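Local coordinates for protein phenolic acid decarboxylase (Sedimentibacter hydroxybenzoicus, PDB 7AE5) that catalyses the reversible, non-oxidative decarboxylation of 4-hydroxybenzoate and 3,4-dihydroxybenzoate without oxygen, as a UbiD-family enzyme that uses prenylated FMN and manganese, at residues 10-15 and 65-70; 39-44 and 49-54; 132-137 and 274-279. All blocks are in the same frame, centred on the assembly; numbering follows the deposited sequence.

Interaction 1: residues 10-15 and 65-70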
ATOM      1  N   GLU C  10     -46.433 -19.193  27.666  1.00 74.68           N
ATOM      2  CA  GLU C  10     -45.823 -20.517  27.681  1.00 76.34           C
ATOM      3  C   GLU C  10     -44.305 -20.416  27.636  1.00 74.65           C
ATOM      4  O   GLU C  10     -43.604 -21.138  28.355  1.00 75.82           O
ATOM      5  CB  GLU C  10     -46.340 -21.351  26.510  1.00 78.01           C
ATOM      6  CG  GLU C  10     -47.713 -21.965  26.737  1.00 80.85           C
ATOM      7  CD  GLU C  10     -48.297 -22.569  25.472  1.00 82.46           C
ATOM      8  OE1 GLU C  10     -47.521 -22.849  24.533  1.00 82.02           O
ATOM      9  OE2 GLU C  10     -49.530 -22.763  25.418  1.00 84.49           O
ATOM     10  N   PHE C  11     -43.779 -19.512  26.806  1.00 61.58           N
ATOM     11  CA  PHE C  11     -42.333 -19.330  26.726  1.00 59.86           C
ATOM     12  C   PHE C  11     -41.778 -18.733  28.012  1.00 59.00           C
ATOM     13  O   PHE C  11     -40.687 -19.109  28.456  1.00 59.09           O
ATOM     14  CB  PHE C  11     -41.983 -18.448  25.529  1.00 57.58           C
ATOM     15  CG  PHE C  11     -40.508 -18.274  25.317  1.00 55.98           C
ATOM     16  CD1 PHE C  11     -39.692 -19.372  25.098  1.00 57.31           C
ATOM     17  CD2 PHE C  11     -39.936 -17.014  25.335  1.00 53.46           C
ATOM     18  CE1 PHE C  11     -38.334 -19.216  24.903  1.00 56.11           C
ATOM     19  CE2 PHE C  11     -38.578 -16.851  25.139  1.00 52.17           C
ATOM     20  CZ  PHE C  11     -37.776 -17.953  24.922  1.00 53.48           C
ATOM     21  N   LEU C  12     -42.516 -17.803  28.623  1.00 58.51           N
ATOM     22  CA  LEU C  12     -42.040 -17.165  29.846  1.00 58.04           C
ATOM     23  C   LEU C  12     -41.898 -18.179  30.976  1.00 60.59           C
ATOM     24  O   LEU C  12     -40.911 -18.153  31.722  1.00 60.57           O
ATOM     25  CB  LEU C  12     -42.993 -16.041  30.251  1.00 57.69           C
ATOM     26  CG  LEU C  12     -42.858 -14.710  29.505  1.00 55.21           C
ATOM     27  CD1 LEU C  12     -43.738 -13.643  30.142  1.00 55.53           C
ATOM     28  CD2 LEU C  12     -41.408 -14.255  29.447  1.00 53.19           C
ATOM     29  N   GLU C  13     -42.870 -19.082  31.116  1.00 63.59           N
ATOM     30  CA  GLU C  13     -42.805 -20.072  32.186  1.00 66.48           C
ATOM     31  C   GLU C  13     -41.690 -21.080  31.938  1.00 67.26           C
ATOM     32  O   GLU C  13     -41.039 -21.537  32.885  1.00 68.89           O
ATOM     33  CB  GLU C  13     -44.151 -20.781  32.330  1.00 69.19           C
ATOM     34  N   VAL C  14     -41.459 -21.443  30.675  1.00 66.02           N
ATOM     35  CA  VAL C  14     -40.311 -22.283  30.345  1.00 66.75           C
ATOM     36  C   VAL C  14     -39.017 -21.574  30.722  1.00 64.85           C
ATOM     37  O   VAL C  14     -38.097 -22.184  31.281  1.00 66.35           O
ATOM     38  CB  VAL C  14     -40.340 -22.666  28.854  1.00 66.39           C
ATOM     39  CG1 VAL C  14     -38.991 -23.213  28.415  1.00 66.61           C
ATOM     40  CG2 VAL C  14     -41.441 -23.680  28.595  1.00 69.25           C
ATOM     41  N   LEU C  15     -38.936 -20.272  30.437  1.00 62.51           N
ATOM     42  CA  LEU C  15     -37.753 -19.496  30.801  1.00 61.43           C
ATOM     43  C   LEU C  15     -37.534 -19.504  32.308  1.00 61.69           C
ATOM     44  O   LEU C  15     -36.416 -19.734  32.785  1.00 62.32           O
ATOM     45  CB  LEU C  15     -37.890 -18.059  30.293  1.00 57.96           C
ATOM     46  CG  LEU C  15     -37.705 -17.764  28.803  1.00 55.22           C
ATOM     47  CD1 LEU C  15     -37.860 -16.273  28.550  1.00 52.53           C
ATOM     48  CD2 LEU C  15     -36.354 -18.248  28.311  1.00 56.29           C
ATOM     49  N   THR C  65     -38.967  -7.854  29.683  1.00 48.51           N
ATOM     50  CA  THR C  65     -37.926  -7.367  28.789  1.00 46.83           C
ATOM     51  C   THR C  65     -36.774  -8.361  28.757  1.00 46.45           C
ATOM     52  O   THR C  65     -36.661  -9.242  29.613  1.00 47.59           O
ATOM     53  CB  THR C  65     -37.425  -5.977  29.212  1.00 46.60           C
ATOM     54  OG1 THR C  65     -36.650  -5.400  28.154  1.00 45.04           O
ATOM     55  CG2 THR C  65     -36.573  -6.072  30.468  1.00 47.47           C
ATOM     56  N   ASN C  66     -35.914  -8.202  27.745  1.00 46.26           N
ATOM     57  CA  ASN C  66     -34.770  -9.091  27.516  1.00 45.70           C
ATOM     58  C   ASN C  66     -35.225 -10.536  27.325  1.00 46.42           C
ATOM     59  O   ASN C  66     -34.564 -11.480  27.767  1.00 46.94           O
ATOM     60  CB  ASN C  66     -33.741  -8.985  28.644  1.00 46.23           C
ATOM     61  CG  ASN C  66     -32.333  -9.313  28.181  1.00 45.18           C
ATOM     62  OD1 ASN C  66     -31.890  -8.846  27.132  1.00 43.71           O
ATOM     63  ND2 ASN C  66     -31.625 -10.124  28.959  1.00 46.04           N
ATOM     64  N   VAL C  67     -36.366 -10.711  26.655  1.00 43.19           N
ATOM     65  CA  VAL C  67     -36.914 -12.047  26.444  1.00 44.13           C
ATOM     66  C   VAL C  67     -36.002 -12.864  25.535  1.00 43.30           C
ATOM     67  O   VAL C  67     -35.738 -14.044  25.796  1.00 44.16           O
ATOM     68  CB  VAL C  67     -38.344 -11.949  25.881  1.00 44.62           C
ATOM     69  CG1 VAL C  67     -38.850 -13.317  25.456  1.00 45.61           C
ATOM     70  CG2 VAL C  67     -39.277 -11.322  26.907  1.00 45.72           C
ATOM     71  N   HIS C  68     -35.503 -12.253  24.462  1.00 47.24           N
ATOM     72  CA  HIS C  68     -34.599 -12.909  23.524  1.00 47.90           C
ATOM     73  C   HIS C  68     -33.127 -12.685  23.857  1.00 47.27           C
ATOM     74  O   HIS C  68     -32.263 -13.102  23.082  1.00 47.82           O
ATOM     75  CB  HIS C  68     -34.860 -12.414  22.097  1.00 48.67           C
ATOM     76  CG  HIS C  68     -36.107 -12.959  21.473  1.00 49.53           C
ATOM     77  ND1 HIS C  68     -37.361 -12.468  21.765  1.00 49.23           N
ATOM     78  CD2 HIS C  68     -36.291 -13.935  20.552  1.00 50.59           C
ATOM     79  CE1 HIS C  68     -38.265 -13.126  21.062  1.00 49.98           C
ATOM     80  NE2 HIS C  68     -37.642 -14.022  20.317  1.00 50.71           N
ATOM     81  N   GLY C  69     -32.819 -12.051  24.987  1.00 40.94           N
ATOM     82  CA  GLY C  69     -31.495 -11.490  25.187  1.00 40.23           C
ATOM     83  C   GLY C  69     -30.393 -12.387  25.718  1.00 40.14           C
ATOM     84  O   GLY C  69     -29.633 -11.966  26.595  1.00 39.45           O
ATOM     85  N   SER C  70     -30.275 -13.601  25.189  1.00 41.55           N
ATOM     86  CA  SER C  70     -29.182 -14.501  25.541  1.00 41.50           C
ATOM     87  C   SER C  70     -29.290 -15.742  24.673  1.00 42.81           C
ATOM     88  O   SER C  70     -30.369 -16.082  24.180  1.00 43.58           O
ATOM     89  CB  SER C  70     -29.202 -14.894  27.023  1.00 41.89           C
ATOM     90  OG  SER C  70     -30.285 -15.762  27.322  1.00 43.34           O
TER
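V67 meets F11, L12 and L15, which lie along one side of the helix 8-17, and its two methyls divide the work. CG1 comes up at the rim of the F11 ring, close to the ring plane, with V67 CG1 3.6 Å from F11 CE2 and 3.9 Å from F11 CD2. The valine and phenylalanine side chains run past one another in reverse senses. F11 CG is anti to the backbone N (chi1 -176°), which carries the ring out from the helix toward the segment 65-70. The other valine methyl, CG2, faces L12, whose CD2 lies 4.4 Å from V67 CG2, a looser touch. L12 leaves the backbone off to one side of the contact and only the end of its side chain leans in. V67 has the largest share of the buried surface, followed by F11.

The setting is the N-terminal domain of the UbiD family: an early helix packs on the irregular connection from the strand 62-65 to the helix 71-77, with G69 at the centre of an inverse gamma turn and S70 as the N-cap of that next helix. The S70 hydroxyl bonds to the backbone N of N73, and N73 ND2 in turn bonds to V67 O. That same carbonyl is approached from the other segment by a methyl, with L15 CD1 4.1 Å from V67 O. L15 also turns inward, its CG 3.8 Å above one face of the F11 ring and offset toward the rim. Y5 packs edge-to-face with F11, and L76 of the helix 71-77 touches both F11 and L15.

Interaction 2: residues 39-44 and 49-54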
ATOM      1  N   ARG C  39     -30.874  -2.944  30.318  1.00 47.54           N
ATOM      2  CA  ARG C  39     -29.435  -2.784  30.135  1.00 47.74           C
ATOM      3  C   ARG C  39     -28.659  -3.670  31.101  1.00 47.88           C
ATOM      4  O   ARG C  39     -27.670  -4.306  30.715  1.00 48.09           O
ATOM      5  CB  ARG C  39     -29.047  -1.316  30.321  1.00 48.03           C
ATOM      6  CG  ARG C  39     -27.552  -1.037  30.263  1.00 47.63           C
ATOM      7  CD  ARG C  39     -27.038  -1.033  28.835  1.00 47.14           C
ATOM      8  NE  ARG C  39     -26.585  -2.352  28.411  1.00 47.09           N
ATOM      9  CZ  ARG C  39     -26.119  -2.627  27.201  1.00 46.75           C
ATOM     10  NH1 ARG C  39     -26.041  -1.697  26.263  1.00 46.10           N
ATOM     11  NH2 ARG C  39     -25.721  -3.866  26.925  1.00 46.76           N
ATOM     12  N   ALA C  40     -29.096  -3.728  32.362  1.00 47.59           N
ATOM     13  CA  ALA C  40     -28.390  -4.525  33.360  1.00 47.79           C
ATOM     14  C   ALA C  40     -28.413  -6.003  32.998  1.00 48.39           C
ATOM     15  O   ALA C  40     -27.390  -6.693  33.092  1.00 48.78           O
ATOM     16  CB  ALA C  40     -29.004  -4.299  34.741  1.00 47.99           C
ATOM     17  N   ALA C  41     -29.579  -6.511  32.587  1.00 44.61           N
ATOM     18  CA  ALA C  41     -29.670  -7.910  32.183  1.00 45.39           C
ATOM     19  C   ALA C  41     -28.778  -8.193  30.983  1.00 45.15           C
ATOM     20  O   ALA C  41     -28.147  -9.253  30.905  1.00 45.31           O
ATOM     21  CB  ALA C  41     -31.122  -8.276  31.874  1.00 45.56           C
ATOM     22  N   ALA C  42     -28.708  -7.252  30.038  1.00 45.61           N
ATOM     23  CA  ALA C  42     -27.793  -7.406  28.913  1.00 44.52           C
ATOM     24  C   ALA C  42     -26.346  -7.437  29.385  1.00 45.34           C
ATOM     25  O   ALA C  42     -25.516  -8.162  28.822  1.00 45.00           O
ATOM     26  CB  ALA C  42     -28.007  -6.275  27.905  1.00 43.40           C
ATOM     27  N   ASN C  43     -26.029  -6.674  30.433  1.00 55.56           N
ATOM     28  CA  ASN C  43     -24.652  -6.560  30.900  1.00 55.45           C
ATOM     29  C   ASN C  43     -24.154  -7.818  31.598  1.00 56.22           C
ATOM     30  O   ASN C  43     -22.941  -7.961  31.786  1.00 56.32           O
ATOM     31  CB  ASN C  43     -24.516  -5.367  31.845  1.00 54.64           C
ATOM     32  CG  ASN C  43     -24.482  -4.047  31.108  1.00 53.70           C
ATOM     33  OD1 ASN C  43     -24.563  -4.006  29.881  1.00 53.70           O
ATOM     34  ND2 ASN C  43     -24.360  -2.957  31.857  1.00 53.08           N
ATOM     35  N   LEU C  44     -25.048  -8.730  31.985  1.00 60.70           N
ATOM     36  CA  LEU C  44     -24.622  -9.949  32.665  1.00 61.48           C
ATOM     37  C   LEU C  44     -23.747 -10.839  31.790  1.00 61.70           C
ATOM     38  O   LEU C  44     -23.193 -11.821  32.297  1.00 62.53           O
ATOM     39  CB  LEU C  44     -25.843 -10.729  33.157  1.00 61.81           C
ATOM     40  CG  LEU C  44     -26.766  -9.950  34.099  1.00 61.50           C
ATOM     41  CD1 LEU C  44     -27.902 -10.827  34.595  1.00 61.85           C
ATOM     42  CD2 LEU C  44     -25.979  -9.377  35.269  1.00 61.40           C
ATOM     43  N   PRO C  49     -30.897 -13.388  31.707  1.00 55.61           N
ATOM     44  CA  PRO C  49     -32.311 -13.750  31.784  1.00 56.16           C
ATOM     45  C   PRO C  49     -33.215 -12.631  31.290  1.00 55.28           C
ATOM     46  O   PRO C  49     -32.808 -11.477  31.137  1.00 54.33           O
ATOM     47  CB  PRO C  49     -32.512 -13.980  33.287  1.00 56.68           C
ATOM     48  CG  PRO C  49     -31.600 -12.964  33.910  1.00 55.99           C
ATOM     49  CD  PRO C  49     -30.415 -12.801  32.969  1.00 55.76           C
ATOM     50  N   ALA C  50     -34.461 -13.004  31.029  1.00 53.38           N
ATOM     51  CA  ALA C  50     -35.511 -12.015  30.870  1.00 51.51           C
ATOM     52  C   ALA C  50     -35.909 -11.486  32.241  1.00 51.92           C
ATOM     53  O   ALA C  50     -35.753 -12.165  33.261  1.00 52.71           O
ATOM     54  CB  ALA C  50     -36.722 -12.615  30.156  1.00 50.04           C
ATOM     55  N   VAL C  51     -36.410 -10.257  32.269  1.00 53.23           N
ATOM     56  CA  VAL C  51     -36.766  -9.588  33.513  1.00 52.73           C
ATOM     57  C   VAL C  51     -38.248  -9.241  33.465  1.00 52.43           C
ATOM     58  O   VAL C  51     -38.707  -8.582  32.525  1.00 51.12           O
ATOM     59  CB  VAL C  51     -35.906  -8.335  33.749  1.00 52.50           C
ATOM     60  CG1 VAL C  51     -36.327  -7.637  35.024  1.00 52.87           C
ATOM     61  CG2 VAL C  51     -34.435  -8.717  33.816  1.00 53.83           C
ATOM     62  N   PHE C  52     -38.989  -9.687  34.477  1.00 61.94           N
ATOM     63  CA  PHE C  52     -40.438  -9.541  34.538  1.00 63.13           C
ATOM     64  C   PHE C  52     -40.795  -8.600  35.681  1.00 64.82           C
ATOM     65  O   PHE C  52     -40.451  -8.865  36.837  1.00 66.70           O
ATOM     66  CB  PHE C  52     -41.102 -10.906  34.728  1.00 64.95           C
ATOM     67  CG  PHE C  52     -42.592 -10.897  34.538  1.00 66.16           C
ATOM     68  CD1 PHE C  52     -43.439 -10.624  35.600  1.00 68.61           C
ATOM     69  CD2 PHE C  52     -43.147 -11.176  33.300  1.00 65.18           C
ATOM     70  CE1 PHE C  52     -44.810 -10.622  35.428  1.00 69.97           C
ATOM     71  CE2 PHE C  52     -44.518 -11.176  33.122  1.00 66.56           C
ATOM     72  CZ  PHE C  52     -45.350 -10.898  34.187  1.00 68.92           C
ATOM     73  N   PHE C  53     -41.482  -7.507  35.356  1.00 61.02           N
ATOM     74  CA  PHE C  53     -41.911  -6.522  36.342  1.00 62.96           C
ATOM     75  C   PHE C  53     -43.398  -6.708  36.615  1.00 65.25           C
ATOM     76  O   PHE C  53     -44.226  -6.505  35.720  1.00 64.72           O
ATOM     77  CB  PHE C  53     -41.637  -5.098  35.861  1.00 61.69           C
ATOM     78  CG  PHE C  53     -40.196  -4.827  35.553  1.00 59.57           C
ATOM     79  CD1 PHE C  53     -39.675  -5.119  34.304  1.00 57.01           C
ATOM     80  CD2 PHE C  53     -39.361  -4.276  36.510  1.00 60.50           C
ATOM     81  CE1 PHE C  53     -38.354  -4.868  34.016  1.00 55.37           C
ATOM     82  CE2 PHE C  53     -38.036  -4.021  36.224  1.00 58.84           C
ATOM     83  CZ  PHE C  53     -37.534  -4.319  34.977  1.00 56.29           C
ATOM     84  N   GLU C  54     -43.734  -7.079  37.849  1.00 64.24           N
ATOM     85  CA  GLU C  54     -45.133  -7.294  38.192  1.00 65.88           C
ATOM     86  C   GLU C  54     -45.855  -5.993  38.517  1.00 66.42           C
ATOM     87  O   GLU C  54     -47.065  -5.890  38.293  1.00 67.04           O
ATOM     88  CB  GLU C  54     -45.243  -8.261  39.371  1.00 68.23           C
TER
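L44 and P49 cross at about a right angle, with the leucine's end methyl meeting the proline ring at its CD corner, where L44 CD1 stands 3.6 Å from P49 CD. The leucine reaches across because its outer part is extended (chi2 -177°), carrying CD1 out to the proline. One turn back, A41 directs its CB toward the other segment, and this single methyl has two neighbours of different kinds. A41 CB sits 3.7 Å from P49 O, a carbonyl that also accepts a hydrogen bond from N66 ND2, and A41 CB is 3.9 Å from V51 CG2. With CG1 of V51 anti to the backbone N (chi1 178°), CG2 is the branch left to meet the alanine. With so short a side chain at A41, the helix backbone comes near the start of the strand, the CA atoms of A41 and P49 lying 6.4 Å apart. The pair closes a beta-alpha-beta crossover: the helix 33-43 leads from the strand 21-24 to its parallel neighbour 50-53 and packs against the sheet, where P49 touches I22 and V51 touches V24, while L471 of a second copy of this protein covers A40 and V51.

Interaction 3: residues 132-137 and 274-279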
ATOM      1  N   TYR C 132     -42.988   3.459  28.838  1.00 49.07           N
ATOM      2  CA  TYR C 132     -41.854   4.076  29.510  1.00 49.82           C
ATOM      3  C   TYR C 132     -40.852   4.536  28.461  1.00 48.98           C
ATOM      4  O   TYR C 132     -40.962   4.200  27.279  1.00 47.67           O
ATOM      5  CB  TYR C 132     -41.203   3.100  30.495  1.00 50.81           C
ATOM      6  CG  TYR C 132     -40.678   1.847  29.833  1.00 50.26           C
ATOM      7  CD1 TYR C 132     -41.530   0.795  29.517  1.00 50.06           C
ATOM      8  CD2 TYR C 132     -39.333   1.718  29.517  1.00 50.15           C
ATOM      9  CE1 TYR C 132     -41.054  -0.349  28.907  1.00 49.86           C
ATOM     10  CE2 TYR C 132     -38.848   0.579  28.909  1.00 49.70           C
ATOM     11  CZ  TYR C 132     -39.711  -0.451  28.605  1.00 49.64           C
ATOM     12  OH  TYR C 132     -39.222  -1.585  28.000  1.00 49.49           O
ATOM     13  N   ARG C 133     -39.864   5.308  28.904  1.00 49.42           N
ATOM     14  CA  ARG C 133     -38.817   5.798  28.016  1.00 49.03           C
ATOM     15  C   ARG C 133     -37.644   4.822  28.027  1.00 49.03           C
ATOM     16  O   ARG C 133     -37.061   4.554  29.084  1.00 50.36           O
ATOM     17  CB  ARG C 133     -38.355   7.197  28.419  1.00 50.46           C
ATOM     18  CG  ARG C 133     -37.648   7.926  27.288  1.00 50.11           C
ATOM     19  CD  ARG C 133     -37.047   9.249  27.729  1.00 52.01           C
ATOM     20  NE  ARG C 133     -38.056  10.209  28.160  1.00 52.63           N
ATOM     21  CZ  ARG C 133     -38.830  10.902  27.335  1.00 51.79           C
ATOM     22  NH1 ARG C 133     -38.768  10.734  26.023  1.00 50.18           N
ATOM     23  NH2 ARG C 133     -39.684  11.787  27.838  1.00 52.56           N
ATOM     24  N   ILE C 134     -37.298   4.305  26.848  1.00 48.67           N
ATOM     25  CA  ILE C 134     -36.268   3.275  26.753  1.00 48.48           C
ATOM     26  C   ILE C 134     -34.881   3.883  26.927  1.00 49.63           C
ATOM     27  O   ILE C 134     -34.062   3.387  27.706  1.00 50.75           O
ATOM     28  CB  ILE C 134     -36.392   2.518  25.420  1.00 46.31           C
ATOM     29  CG1 ILE C 134     -37.834   2.051  25.213  1.00 45.60           C
ATOM     30  CG2 ILE C 134     -35.428   1.341  25.383  1.00 45.94           C
ATOM     31  CD1 ILE C 134     -38.056   1.315  23.917  1.00 43.40           C
ATOM     32  N   ASN C 135     -34.589   4.953  26.198  1.00 41.22           N
ATOM     33  CA  ASN C 135     -33.310   5.629  26.332  1.00 42.76           C
ATOM     34  C   ASN C 135     -33.533   7.101  26.648  1.00 44.22           C
ATOM     35  O   ASN C 135     -34.610   7.654  26.411  1.00 43.62           O
ATOM     36  CB  ASN C 135     -32.454   5.464  25.071  1.00 41.79           C
ATOM     37  CG  ASN C 135     -31.618   4.198  25.104  1.00 41.35           C
ATOM     38  OD1 ASN C 135     -30.855   3.969  26.044  1.00 42.87           O
ATOM     39  ND2 ASN C 135     -31.762   3.366  24.079  1.00 39.14           N
ATOM     40  N   GLU C 136     -32.486   7.728  27.190  1.00 60.89           N
ATOM     41  CA  GLU C 136     -32.629   9.052  27.790  1.00 62.73           C
ATOM     42  C   GLU C 136     -33.104  10.088  26.778  1.00 62.15           C
ATOM     43  O   GLU C 136     -33.946  10.936  27.101  1.00 62.56           O
ATOM     44  CB  GLU C 136     -31.302   9.485  28.412  1.00 64.98           C
ATOM     45  CG  GLU C 136     -31.303   9.517  29.931  1.00 66.19           C
ATOM     46  CD  GLU C 136     -30.185  10.374  30.494  1.00 67.93           C
ATOM     47  OE1 GLU C 136     -30.169  11.592  30.214  1.00 68.64           O
ATOM     48  OE2 GLU C 136     -29.321   9.830  31.216  1.00 68.35           O
ATOM     49  N   GLN C 137     -32.582  10.042  25.553  1.00 57.29           N
ATOM     50  CA  GLN C 137     -32.837  11.079  24.561  1.00 56.43           C
ATOM     51  C   GLN C 137     -33.887  10.675  23.536  1.00 53.92           C
ATOM     52  O   GLN C 137     -34.000  11.319  22.487  1.00 52.70           O
ATOM     53  CB  GLN C 137     -31.537  11.470  23.859  1.00 56.61           C
ATOM     54  CG  GLN C 137     -30.477  12.002  24.805  1.00 58.95           C
ATOM     55  CD  GLN C 137     -30.866  13.331  25.423  1.00 59.83           C
ATOM     56  OE1 GLN C 137     -31.278  14.256  24.726  1.00 58.62           O
ATOM     57  NE2 GLN C 137     -30.742  13.428  26.741  1.00 61.90           N
ATOM     58  N   GLY C 274     -38.956  10.378  16.610  1.00 47.01           N
ATOM     59  CA  GLY C 274     -37.591  10.240  17.049  1.00 46.23           C
ATOM     60  C   GLY C 274     -37.175  11.347  17.996  1.00 44.87           C
ATOM     61  O   GLY C 274     -37.957  12.249  18.312  1.00 44.48           O
ATOM     62  N   PRO C 275     -35.920  11.302  18.474  1.00 43.84           N
ATOM     63  CA  PRO C 275     -34.935  10.277  18.114  1.00 44.22           C
ATOM     64  C   PRO C 275     -35.168   8.953  18.833  1.00 45.07           C
ATOM     65  O   PRO C 275     -35.968   8.878  19.764  1.00 45.18           O
ATOM     66  CB  PRO C 275     -33.595  10.896  18.546  1.00 42.93           C
ATOM     67  CG  PRO C 275     -33.923  12.202  19.224  1.00 41.91           C
ATOM     68  CD  PRO C 275     -35.393  12.235  19.480  1.00 42.55           C
ATOM     69  N   PHE C 276     -34.476   7.914  18.380  1.00 34.34           N
ATOM     70  CA  PHE C 276     -34.578   6.599  18.993  1.00 35.07           C
ATOM     71  C   PHE C 276     -33.307   5.832  18.679  1.00 35.06           C
ATOM     72  O   PHE C 276     -32.598   6.138  17.717  1.00 34.74           O
ATOM     73  CB  PHE C 276     -35.813   5.834  18.500  1.00 36.28           C
ATOM     74  CG  PHE C 276     -36.097   4.575  19.273  1.00 36.86           C
ATOM     75  CD1 PHE C 276     -36.579   4.635  20.569  1.00 36.45           C
ATOM     76  CD2 PHE C 276     -35.879   3.329  18.703  1.00 37.71           C
ATOM     77  CE1 PHE C 276     -36.836   3.480  21.282  1.00 36.80           C
ATOM     78  CE2 PHE C 276     -36.136   2.169  19.411  1.00 38.11           C
ATOM     79  CZ  PHE C 276     -36.616   2.245  20.702  1.00 37.61           C
ATOM     80  N   GLY C 277     -33.028   4.831  19.507  1.00 47.98           N
ATOM     81  CA  GLY C 277     -31.865   4.004  19.288  1.00 48.01           C
ATOM     82  C   GLY C 277     -31.981   3.162  18.033  1.00 48.85           C
ATOM     83  O   GLY C 277     -33.069   2.859  17.542  1.00 49.73           O
ATOM     84  N   GLU C 278     -30.821   2.801  17.495  1.00 49.48           N
ATOM     85  CA  GLU C 278     -30.720   1.882  16.373  1.00 50.15           C
ATOM     86  C   GLU C 278     -29.635   0.862  16.682  1.00 49.88           C
ATOM     87  O   GLU C 278     -28.782   1.080  17.547  1.00 48.95           O
ATOM     88  CB  GLU C 278     -30.419   2.619  15.057  1.00 49.74           C
ATOM     89  CG  GLU C 278     -31.186   3.930  14.898  1.00 49.51           C
ATOM     90  CD  GLU C 278     -31.342   4.359  13.450  1.00 49.70           C
ATOM     91  OE1 GLU C 278     -32.198   3.778  12.750  1.00 50.92           O
ATOM     92  OE2 GLU C 278     -30.614   5.279  13.016  1.00 48.65           O
ATOM     93  N   PHE C 279     -29.668  -0.261  15.960  1.00 36.47           N
ATOM     94  CA  PHE C 279     -28.803  -1.391  16.290  1.00 36.23           C
ATOM     95  C   PHE C 279     -27.302  -1.090  16.213  1.00 34.62           C
ATOM     96  O   PHE C 279     -26.523  -1.801  16.859  1.00 33.91           O
ATOM     97  CB  PHE C 279     -29.150  -2.609  15.417  1.00 37.41           C
ATOM     98  CG  PHE C 279     -28.834  -2.443  13.957  1.00 37.48           C
ATOM     99  CD1 PHE C 279     -27.590  -2.796  13.459  1.00 36.55           C
ATOM    100  CD2 PHE C 279     -29.792  -1.967  13.077  1.00 38.42           C
ATOM    101  CE1 PHE C 279     -27.298  -2.649  12.116  1.00 36.67           C
ATOM    102  CE2 PHE C 279     -29.508  -1.822  11.729  1.00 38.60           C
ATOM    103  CZ  PHE C 279     -28.259  -2.162  11.249  1.00 37.77           C
TER
HETATM  104  O   HOH W   1     -33.835   4.433  22.040  1.00 43.00           O
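I134 drives its CD1 methyl at the edge of the F276 ring, close to the ring plane, with I134 CD1 lying 3.6 Å from both F276 CE1 and F276 CZ. The isoleucine tip is extended (chi2 179°), and although F276 CB leaves its backbone away from this loop, the ring swings back, with CG anti to the backbone N (chi1 -170°). A second close spot lies at the other end: the ring of P275, which follows a cis peptide bond, rests against a backbone carbonyl, with Q137 O 3.4 Å from P275 CG. The Q137 side chain itself heads off to the partner protein ShdD, where V42 O and M44 N bind its amide.

Between these spots the segments meet more loosely, through a water. The water oxygen accepts from N135 ND2 at 3.1 Å and from G277 N at 2.7 Å. It also lies over one face of the F276 ring, offset toward the rim. N135 ND2 donates to L310 O as well. Y142 stacks with F276, and the ring runs near R168, predicted to bind prenylated FMN. No direct hydrogen bond joins the two segments. A methyl at a ring edge, a proline ring against a carbonyl and one shared water connect this loop to the backbone just before E278, the predicted proton donor, and the water gives G277 N an acceptor.

Interactions 1 and 2 both belong to the N-terminal domain, their centres 10 Å apart, and the chain of interaction 2 falls wholly between the two segments of interaction 1. They share the mixed sheet 21-24, 50-53, 62-65 and 304-306: T65 and V51 are joined by backbone hydrogen bonding between adjacent strands. Interaction 3 comes later in the chain, in the Rift-related domain, its centre 22 Å from that of interaction 1 and 18 Å from that of interaction 2, without touching either. The first two pack helices 8-17 and 33-43 on the sheet and its following loop within the N-terminal domain, while the third includes the segment that carries the predicted proton donor.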